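Local atomic coordinates of endolysin (Clostridium phage phiCD27, PDB entry 3QAY), a protein that probably cleaves the amide bond between N-acetylmuramic acid and L-alanine in the peptidoglycan of Clostridium difficile, as a zinc-dependent phage amidase. Residues Gly9-Lys14 and Lys57-Lys62; Val25-Tyr30 and Glu83-Ala88; Glu64-Lys69 and Arg130-Asn135. One frame throughout, in Å; residues are numbered along the deposited sequence.

Interaction 1: Gly9-Lys14 and Lys57-Lys62. With ZN (zinc ion), chain E.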
loop_
_atom_site.group_PDB
_atom_site.type_symbol
_atom_site.label_atom_id
_atom_site.label_comp_id
_atom_site.label_asym_id
_atom_site.label_seq_id
_atom_site.Cartn_x
_atom_site.Cartn_y
_atom_site.Cartn_z
ATOM N N GLY A 9 2.613 4.368 3.766
ATOM C CA GLY A 9 3.715 5.141 3.240
ATOM C C GLY A 9 3.670 6.590 3.684
ATOM O O GLY A 9 2.593 7.153 3.902
ATOM N N HIS A 10 4.858 7.171 3.843
ATOM C CA HIS A 10 5.042 8.587 4.161
ATOM C C HIS A 10 4.658 8.922 5.597
ATOM O O HIS A 10 4.369 8.026 6.389
ATOM C CB HIS A 10 4.309 9.448 3.133
ATOM C CG HIS A 10 4.624 9.057 1.725
ATOM N ND1 HIS A 10 5.847 9.312 1.145
ATOM C CD2 HIS A 10 3.902 8.380 0.802
ATOM C CE1 HIS A 10 5.851 8.841 -0.088
ATOM N NE2 HIS A 10 4.683 8.271 -0.322
ATOM N N SER A 11 4.702 10.210 5.933
ATOM C CA SER A 11 4.412 10.682 7.285
ATOM C C SER A 11 4.160 12.185 7.310
ATOM O O SER A 11 4.389 12.888 6.327
ATOM C CB SER A 11 5.588 10.369 8.213
ATOM O OG SER A 11 6.756 11.070 7.815
ATOM N N ILE A 12 3.695 12.668 8.455
ATOM C CA ILE A 12 3.621 14.090 8.720
ATOM C C ILE A 12 4.771 14.451 9.646
ATOM O O ILE A 12 4.813 14.001 10.796
ATOM C CB ILE A 12 2.285 14.477 9.362
ATOM C CG1 ILE A 12 1.146 14.251 8.373
ATOM C CG2 ILE A 12 2.310 15.939 9.805
ATOM C CD1 ILE A 12 -0.211 14.617 8.906
ATOM N N LEU A 13 5.701 15.264 9.143
ATOM C CA LEU A 13 6.866 15.691 9.920
ATOM C C LEU A 13 6.475 16.601 11.084
ATOM O O LEU A 13 5.326 17.024 11.203
ATOM C CB LEU A 13 7.900 16.416 9.031
ATOM C CG LEU A 13 8.915 15.644 8.166
ATOM C CD1 LEU A 13 8.839 14.120 8.345
ATOM C CD2 LEU A 13 8.819 16.039 6.697
ATOM N N LYS A 14 7.456 16.896 11.935
ATOM C CA LYS A 14 7.287 17.802 13.068
ATOM C C LYS A 14 6.907 19.216 12.623
ATOM O O LYS A 14 6.168 19.913 13.318
ATOM C CB LYS A 14 8.577 17.847 13.887
ATOM C CG LYS A 14 8.449 18.588 15.207
ATOM C CD LYS A 14 9.761 18.588 15.969
ATOM C CE LYS A 14 9.544 18.986 17.422
ATOM N NZ LYS A 14 8.610 18.042 18.116
ATOM N N LYS A 57 3.927 14.380 13.411
ATOM C CA LYS A 57 4.573 15.538 14.034
ATOM C C LYS A 57 5.681 15.171 15.039
ATOM O O LYS A 57 5.934 15.894 16.003
ATOM C CB LYS A 57 3.518 16.473 14.634
ATOM C CG LYS A 57 2.470 16.895 13.595
ATOM C CD LYS A 57 1.725 18.173 13.961
ATOM C CE LYS A 57 0.814 18.608 12.808
ATOM N NZ LYS A 57 -0.107 19.723 13.184
ATOM N N GLN A 58 6.353 14.051 14.772
ATOM C CA GLN A 58 7.463 13.574 15.591
ATOM C C GLN A 58 8.785 13.730 14.843
ATOM O O GLN A 58 9.756 14.240 15.400
ATOM C CB GLN A 58 7.240 12.106 15.973
ATOM C CG GLN A 58 8.245 11.549 16.982
ATOM C CD GLN A 58 8.026 10.070 17.286
ATOM O OE1 GLN A 58 6.978 9.674 17.796
ATOM N NE2 GLN A 58 9.029 9.253 16.989
ATOM N N PHE A 59 8.806 13.304 13.580
ATOM C CA PHE A 59 10.037 13.255 12.782
ATOM C C PHE A 59 10.556 14.619 12.348
ATOM O O PHE A 59 9.785 15.485 11.930
ATOM C CB PHE A 59 9.834 12.420 11.508
ATOM C CG PHE A 59 9.422 10.993 11.752
ATOM C CD1 PHE A 59 9.661 10.359 12.969
ATOM C CD2 PHE A 59 8.810 10.271 10.732
ATOM C CE1 PHE A 59 9.279 9.036 13.164
ATOM C CE2 PHE A 59 8.431 8.950 10.923
ATOM C CZ PHE A 59 8.667 8.332 12.138
ATOM N N LYS A 60 11.875 14.777 12.425
ATOM C CA LYS A 60 12.568 15.953 11.907
ATOM C C LYS A 60 12.689 15.876 10.384
ATOM O O LYS A 60 12.475 16.871 9.691
ATOM C CB LYS A 60 13.965 16.075 12.535
ATOM C CG LYS A 60 13.959 16.231 14.061
ATOM C CD LYS A 60 15.352 16.564 14.607
ATOM C CE LYS A 60 15.305 17.048 16.061
ATOM N NZ LYS A 60 16.620 17.595 16.521
ATOM N N THR A 61 13.036 14.695 9.870
ATOM C CA THR A 61 13.130 14.478 8.422
ATOM C C THR A 61 12.425 13.195 8.004
ATOM O O THR A 61 12.110 12.348 8.843
ATOM C CB THR A 61 14.601 14.397 7.941
ATOM O OG1 THR A 61 15.193 13.162 8.372
ATOM C CG2 THR A 61 15.412 15.568 8.476
ATOM N N LYS A 62 12.202 13.056 6.698
ATOM C CA LYS A 62 11.635 11.830 6.132
ATOM C C LYS A 62 12.537 10.606 6.350
ATOM O O LYS A 62 12.082 9.470 6.244
ATOM C CB LYS A 62 11.345 11.999 4.631
ATOM C CG LYS A 62 12.588 12.126 3.751
ATOM C CD LYS A 62 12.249 11.925 2.277
ATOM C CE LYS A 62 13.510 11.710 1.442
ATOM N NZ LYS A 62 13.274 11.921 -0.019
HETATM ZN ZN ZN E . 4.090 7.203 -1.911
HETATM O O HOH W 1 6.512 12.317 12.446
HETATM O O HOH W 2 6.486 7.133 -2.298
#
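Ile12, Leu13 and Lys14 meet Lys57 to Phe59 where two surface loops of the zinc amidase fold run together, one following strand 3-8 and the other leading into helix 64-75. Two backbone hydrogen bonds join them. Lys57 N donates to Ile12 O at 2.8 Å, coming from above the carbonyl plane, 35° out of it, and Lys14 N reaches Phe59 O at 2.7 Å in a fairly straight bond. A water adds a third link, giving a proton to Ile12 O and taking one from Phe59 N, so that Ile12 O is gripped by two donors. A CA-H...O contact, Lys57 CA to Leu13 O at 3.3 Å, supplements them. Among the apolar contacts, the Leu13 side chain crosses that of Phe59 at about a right angle; its CD1 rests 3.7 Å from Phe59 CB and also touches the backbone of Thr61. Ile12 CG2 lies beside Lys57 CG, the two side chains pointing the same way. Nearer the metal, His10, from the loop after strand 3-8, binds zinc through NE2 at 2.0 Å. Ser11 OG, hydrogen-bonded to Glu65, sits at the edge of the Phe59 ring, near its plane, 3.7 Å from CD2.

Interaction 2: Val25-Tyr30 and Glu83-Ala88. With ZN (zinc ion), chain E.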
loop_
_atom_site.group_PDB
_atom_site.type_symbol
_atom_site.label_atom_id
_atom_site.label_comp_id
_atom_site.label_asym_id
_atom_site.label_seq_id
_atom_site.Cartn_x
_atom_site.Cartn_y
_atom_site.Cartn_z
ATOM N N VAL A 25 -6.529 14.206 -3.854
ATOM C CA VAL A 25 -6.583 13.680 -2.496
ATOM C C VAL A 25 -5.158 13.580 -1.958
ATOM O O VAL A 25 -4.210 13.400 -2.727
ATOM C CB VAL A 25 -7.270 12.292 -2.452
ATOM C CG1 VAL A 25 -6.449 11.255 -3.224
ATOM C CG2 VAL A 25 -7.525 11.855 -0.997
ATOM N N ASN A 26 -4.994 13.728 -0.645
ATOM C CA ASN A 26 -3.680 13.546 -0.045
ATOM C C ASN A 26 -3.388 12.058 0.069
ATOM O O ASN A 26 -4.220 11.294 0.558
ATOM C CB ASN A 26 -3.587 14.225 1.323
ATOM C CG ASN A 26 -2.172 14.238 1.863
ATOM O OD1 ASN A 26 -1.362 15.121 1.533
ATOM N ND2 ASN A 26 -1.861 13.264 2.699
ATOM N N GLU A 27 -2.211 11.653 -0.394
ATOM C CA GLU A 27 -1.824 10.247 -0.411
ATOM C C GLU A 27 -1.784 9.664 0.999
ATOM O O GLU A 27 -2.408 8.639 1.264
ATOM C CB GLU A 27 -0.464 10.082 -1.090
ATOM C CG GLU A 27 0.175 8.728 -0.889
ATOM C CD GLU A 27 1.525 8.599 -1.556
ATOM O OE1 GLU A 27 2.064 9.609 -2.064
ATOM O OE2 GLU A 27 2.054 7.473 -1.558
ATOM N N TYR A 28 -1.049 10.319 1.894
ATOM C CA TYR A 28 -0.902 9.831 3.268
ATOM C C TYR A 28 -2.250 9.656 3.960
ATOM O O TYR A 28 -2.515 8.603 4.547
ATOM C CB TYR A 28 -0.007 10.766 4.080
ATOM C CG TYR A 28 0.035 10.459 5.559
ATOM C CD1 TYR A 28 0.867 9.461 6.062
ATOM C CD2 TYR A 28 -0.747 11.175 6.459
ATOM C CE1 TYR A 28 0.916 9.186 7.429
ATOM C CE2 TYR A 28 -0.711 10.901 7.818
ATOM C CZ TYR A 28 0.119 9.910 8.297
ATOM O OH TYR A 28 0.154 9.645 9.650
ATOM N N GLN A 29 -3.097 10.682 3.877
ATOM C CA GLN A 29 -4.409 10.666 4.524
ATOM C C GLN A 29 -5.292 9.550 3.959
ATOM O O GLN A 29 -5.921 8.827 4.729
ATOM C CB GLN A 29 -5.126 12.018 4.392
ATOM C CG GLN A 29 -4.437 13.199 5.108
ATOM C CD GLN A 29 -4.385 13.056 6.633
ATOM O OE1 GLN A 29 -5.211 12.366 7.241
ATOM N NE2 GLN A 29 -3.404 13.704 7.252
ATOM N N TYR A 30 -5.340 9.405 2.630
ATOM C CA TYR A 30 -6.134 8.321 2.023
ATOM C C TYR A 30 -5.699 6.963 2.568
ATOM O O TYR A 30 -6.523 6.179 3.044
ATOM C CB TYR A 30 -6.042 8.307 0.489
ATOM C CG TYR A 30 -6.914 7.215 -0.109
ATOM C CD1 TYR A 30 -8.270 7.421 -0.305
ATOM C CD2 TYR A 30 -6.391 5.963 -0.419
ATOM C CE1 TYR A 30 -9.083 6.429 -0.825
ATOM C CE2 TYR A 30 -7.196 4.954 -0.937
ATOM C CZ TYR A 30 -8.539 5.195 -1.137
ATOM O OH TYR A 30 -9.349 4.208 -1.645
ATOM N N GLU A 83 2.977 -2.242 1.744
ATOM C CA GLU A 83 2.999 -0.800 1.998
ATOM C C GLU A 83 2.097 -0.086 1.005
ATOM O O GLU A 83 2.195 -0.293 -0.199
ATOM C CB GLU A 83 4.403 -0.204 1.946
ATOM C CG GLU A 83 4.421 1.274 2.373
ATOM C CD GLU A 83 5.799 1.765 2.747
ATOM O OE1 GLU A 83 6.465 2.347 1.868
ATOM O OE2 GLU A 83 6.223 1.555 3.910
ATOM N N LEU A 84 1.234 0.769 1.543
ATOM C CA LEU A 84 0.211 1.446 0.775
ATOM C C LEU A 84 0.704 2.808 0.338
ATOM O O LEU A 84 1.128 3.636 1.169
ATOM C CB LEU A 84 -1.062 1.602 1.616
ATOM C CG LEU A 84 -1.739 0.299 2.050
ATOM C CD1 LEU A 84 -2.973 0.594 2.892
ATOM C CD2 LEU A 84 -2.101 -0.530 0.831
ATOM N N HIS A 85 0.647 3.023 -0.975
ATOM C CA HIS A 85 0.935 4.302 -1.598
ATOM C C HIS A 85 -0.156 4.674 -2.596
ATOM O O HIS A 85 -1.012 3.859 -2.952
ATOM C CB HIS A 85 2.277 4.246 -2.338
ATOM C CG HIS A 85 3.465 4.232 -1.428
ATOM N ND1 HIS A 85 4.208 5.359 -1.159
ATOM C CD2 HIS A 85 4.034 3.228 -0.720
ATOM C CE1 HIS A 85 5.189 5.051 -0.329
ATOM N NE2 HIS A 85 5.102 3.765 -0.041
ATOM N N LEU A 86 -0.117 5.936 -3.013
ATOM C CA LEU A 86 -0.824 6.400 -4.189
ATOM C C LEU A 86 0.237 6.995 -5.102
ATOM O O LEU A 86 1.273 7.490 -4.632
ATOM C CB LEU A 86 -1.883 7.452 -3.840
ATOM C CG LEU A 86 -3.136 7.022 -3.071
ATOM C CD1 LEU A 86 -4.120 8.184 -2.955
ATOM C CD2 LEU A 86 -3.828 5.819 -3.702
ATOM N N ASN A 87 -0.021 6.928 -6.401
ATOM C CA ASN A 87 0.921 7.370 -7.408
ATOM C C ASN A 87 0.692 8.835 -7.735
ATOM O O ASN A 87 -0.271 9.449 -7.266
ATOM C CB ASN A 87 0.770 6.509 -8.673
ATOM C CG ASN A 87 2.103 6.110 -9.287
ATOM O OD1 ASN A 87 3.058 6.892 -9.305
ATOM N ND2 ASN A 87 2.168 4.882 -9.809
ATOM N N ALA A 88 1.597 9.387 -8.533
ATOM C CA ALA A 88 1.490 10.756 -8.995
ATOM C C ALA A 88 2.348 10.952 -10.237
ATOM O O ALA A 88 3.355 10.269 -10.425
ATOM C CB ALA A 88 1.920 11.722 -7.894
HETATM ZN ZN ZN E . 4.090 7.203 -1.911
HETATM O O HOH W 2 6.486 7.133 -2.298
#
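Glu27 and Leu86 pass alongside one another, pointing opposite ways, the glutamate reaching from the first turn of a helix toward the zinc ion and the leucine from a strand toward the helix. Glu27 CG stands anti to the backbone N (chi1 167°) and the chain stays extended beyond it, its CG 3.8 Å from Leu86 CB. Its OE2 binds zinc at 2.1 Å and accepts a hydrogen bond from Leu86 N at 3.0 Å, the donor lying 57° above the carboxylate plane; Ala21 N holds the other oxygen, OE1. Metal and backbone bonds together fix the rotation of the carboxylate. His85 offers ND1 to the same zinc at 2.0 Å, with His10 completing the protein ligands of the amidase metal site. The far nitrogen of its ring, NE2, donates to Glu83 OE1 at 2.7 Å, nearly in the ring plane, a second-shell bond that orients the imidazole. Leu86 crosses Val25 and Tyr30 at about right angles, its CD1 lying 3.9 Å from Tyr30 CB. Helix 27-44 thus packs by its N-terminal turn against strand 80-87, while Phe147 of strand 140-148 touches Leu86 and helix 152-175 covers Val25 and Tyr30.

Interaction 3: Glu64-Lys69 and Arg130-Asn135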
loop_
_atom_site.group_PDB
_atom_site.type_symbol
_atom_site.label_atom_id
_atom_site.label_comp_id
_atom_site.label_asym_id
_atom_site.label_seq_id
_atom_site.Cartn_x
_atom_site.Cartn_y
_atom_site.Cartn_z
ATOM N N GLU A 64 13.575 9.395 8.983
ATOM C CA GLU A 64 13.107 8.638 10.146
ATOM C C GLU A 64 11.973 7.630 9.835
ATOM O O GLU A 64 11.645 6.798 10.680
ATOM C CB GLU A 64 12.699 9.603 11.262
ATOM C CG GLU A 64 13.869 10.443 11.796
ATOM C CD GLU A 64 13.429 11.571 12.717
ATOM O OE1 GLU A 64 12.816 11.290 13.767
ATOM O OE2 GLU A 64 13.717 12.744 12.393
ATOM N N GLU A 65 11.389 7.696 8.637
ATOM C CA GLU A 65 10.344 6.742 8.237
ATOM C C GLU A 65 10.917 5.321 8.144
ATOM O O GLU A 65 10.311 4.357 8.632
ATOM C CB GLU A 65 9.701 7.157 6.905
ATOM C CG GLU A 65 8.921 8.474 6.968
ATOM C CD GLU A 65 8.491 9.002 5.591
ATOM O OE1 GLU A 65 8.657 8.293 4.575
ATOM O OE2 GLU A 65 7.987 10.141 5.531
ATOM N N LYS A 66 12.089 5.206 7.526
ATOM C CA LYS A 66 12.814 3.938 7.443
ATOM C C LYS A 66 13.170 3.409 8.834
ATOM O O LYS A 66 12.860 2.264 9.164
ATOM C CB LYS A 66 14.089 4.116 6.608
ATOM C CG LYS A 66 14.940 2.857 6.460
ATOM C CD LYS A 66 16.096 3.074 5.493
ATOM C CE LYS A 66 16.903 1.801 5.318
ATOM N NZ LYS A 66 17.979 1.942 4.303
ATOM N N SER A 67 13.808 4.254 9.642
ATOM C CA SER A 67 14.246 3.886 10.990
ATOM C C SER A 67 13.094 3.446 11.883
ATOM O O SER A 67 13.274 2.603 12.757
ATOM C CB SER A 67 14.963 5.063 11.658
ATOM O OG SER A 67 15.858 5.690 10.763
ATOM N N TYR A 68 11.914 4.025 11.668
ATOM C CA TYR A 68 10.726 3.637 12.420
ATOM C C TYR A 68 10.143 2.315 11.914
ATOM O O TYR A 68 9.871 1.416 12.705
ATOM C CB TYR A 68 9.658 4.734 12.348
ATOM C CG TYR A 68 8.401 4.409 13.124
ATOM C CD1 TYR A 68 8.355 4.552 14.507
ATOM C CD2 TYR A 68 7.259 3.949 12.474
ATOM C CE1 TYR A 68 7.204 4.252 15.221
ATOM C CE2 TYR A 68 6.106 3.644 13.180
ATOM C CZ TYR A 68 6.087 3.788 14.547
ATOM O OH TYR A 68 4.939 3.491 15.236
ATOM N N LYS A 69 9.951 2.207 10.602
ATOM C CA LYS A 69 9.233 1.066 10.020
ATOM C C LYS A 69 10.022 -0.246 10.059
ATOM O O LYS A 69 9.507 -1.260 10.521
ATOM C CB LYS A 69 8.783 1.379 8.588
ATOM C CG LYS A 69 7.612 2.355 8.520
ATOM C CD LYS A 69 7.130 2.592 7.099
ATOM C CE LYS A 69 8.209 3.244 6.239
ATOM N NZ LYS A 69 7.713 3.663 4.913
ATOM N N ARG A 130 15.557 -1.171 -5.387
ATOM C CA ARG A 130 16.195 -0.001 -4.793
ATOM C C ARG A 130 15.464 0.515 -3.559
ATOM O O ARG A 130 16.040 1.260 -2.767
ATOM C CB ARG A 130 16.307 1.124 -5.826
ATOM C CG ARG A 130 17.176 0.775 -7.012
ATOM C CD ARG A 130 17.178 1.886 -8.042
ATOM N NE ARG A 130 15.899 1.987 -8.742
ATOM C CZ ARG A 130 15.628 2.884 -9.692
ATOM N NH1 ARG A 130 16.547 3.773 -10.073
ATOM N NH2 ARG A 130 14.427 2.893 -10.265
ATOM N N LEU A 131 14.200 0.134 -3.393
ATOM C CA LEU A 131 13.392 0.664 -2.306
ATOM C C LEU A 131 13.719 -0.069 -1.015
ATOM O O LEU A 131 13.730 -1.299 -0.979
ATOM C CB LEU A 131 11.900 0.546 -2.620
ATOM C CG LEU A 131 11.450 1.262 -3.895
ATOM C CD1 LEU A 131 9.972 0.985 -4.177
ATOM C CD2 LEU A 131 11.711 2.755 -3.800
ATOM N N TYR A 132 13.974 0.696 0.043
ATOM C CA TYR A 132 14.349 0.124 1.329
ATOM C C TYR A 132 13.245 -0.729 1.937
ATOM O O TYR A 132 13.530 -1.706 2.625
ATOM C CB TYR A 132 14.779 1.213 2.323
ATOM C CG TYR A 132 13.651 2.061 2.879
ATOM C CD1 TYR A 132 12.829 1.591 3.903
ATOM C CD2 TYR A 132 13.413 3.345 2.389
ATOM C CE1 TYR A 132 11.799 2.371 4.412
ATOM C CE2 TYR A 132 12.392 4.127 2.892
ATOM C CZ TYR A 132 11.593 3.641 3.906
ATOM O OH TYR A 132 10.575 4.426 4.404
ATOM N N ILE A 133 11.987 -0.366 1.691
ATOM C CA ILE A 133 10.880 -1.099 2.286
ATOM C C ILE A 133 10.821 -2.510 1.698
ATOM O O ILE A 133 10.309 -3.429 2.339
ATOM C CB ILE A 133 9.526 -0.351 2.123
ATOM C CG1 ILE A 133 8.497 -0.876 3.134
ATOM C CG2 ILE A 133 9.000 -0.473 0.687
ATOM C CD1 ILE A 133 8.910 -0.723 4.581
ATOM N N LEU A 134 11.378 -2.672 0.497
ATOM C CA LEU A 134 11.476 -3.971 -0.169
ATOM C C LEU A 134 12.813 -4.685 0.060
ATOM O O LEU A 134 12.840 -5.889 0.294
ATOM C CB LEU A 134 11.249 -3.798 -1.671
ATOM C CG LEU A 134 9.904 -3.191 -2.057
ATOM C CD1 LEU A 134 9.819 -2.996 -3.562
ATOM C CD2 LEU A 134 8.769 -4.068 -1.551
ATOM N N ASN A 135 13.922 -3.959 -0.020
ATOM C CA ASN A 135 15.244 -4.594 0.094
ATOM C C ASN A 135 15.778 -4.755 1.526
ATOM O O ASN A 135 16.825 -5.371 1.725
ATOM C CB ASN A 135 16.273 -3.902 -0.814
ATOM C CG ASN A 135 16.692 -2.515 -0.323
ATOM O OD1 ASN A 135 16.803 -2.261 0.878
ATOM N ND2 ASN A 135 16.965 -1.621 -1.271
HETATM O O HOH W 3 10.673 6.876 3.459
HETATM O O HOH W 4 18.043 -0.231 2.166
#
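Lys66 lies over one face of the Tyr132 ring, its extended chain running counter to the tyrosine. The contact begins at Lys66 CB, which stands 3.8 Å from the ring centroid and only 17° off the ring normal, a CH-pi interaction displaced somewhat toward the rim. With Lys66 CG anti to the backbone N (chi1 179°), the next methylene continues over the face, CG lying 3.5 Å from Tyr132 CD1. CD then reaches Tyr132 CG, and CE passes on to Tyr132 CB at 3.7 Å, having travelled from the phenol half of the ring back to its root. At the tip, NZ gives a proton to a water at 3.0 Å, and that water in turn donates to Asn135 OD1, linking the ammonium group to the end of the short helix.

The phenol end is held by polar partners. Lys69 crosses the tyrosine at about a right angle, its chain bent at chi3 (-63°), and NZ donates to Tyr132 OH at 3.0 Å while also forming a salt bridge with Glu83. A second water, at the ring edge and in its plane, bridges Tyr132 OH and Glu65 OE1; the other carboxylate oxygen, OE2, is hydrogen-bonded to Thr19. Ile133 reaches the sheet at Leu81 and Glu83. Helix 64-75 and the short helix 132-135 thereby meet largely through one aromatic side chain above strand 80-87, a helix-to-helix contact on the sheet of the alpha/beta amidase fold, whose polar side leads through Glu83 to the zinc ligand His85.

In the fold
The zinc ion joins interactions 1 and 2: His10 comes from the first, Glu27 and His85 from the second, and water 2 is shared. The backbone also connects them, Gly9 N lying 3.1 Å from Leu84 O in a probable hydrogen bond that continues the pairing of strands 3-8 and 80-87 just past the end of the former. Interaction 3 does not touch the metal but meets both of the others. Lys69 NZ forms a salt bridge with Glu83 OE2 at 2.8 Å, and Glu65 OE2 approaches Ser11 OG to 2.8 Å, so helix 64-75 touches the surroundings of two zinc ligands, with the Glu65 side chain about 8 Å from the metal. The centres of the three contacts lie about 14 to 17 Å apart.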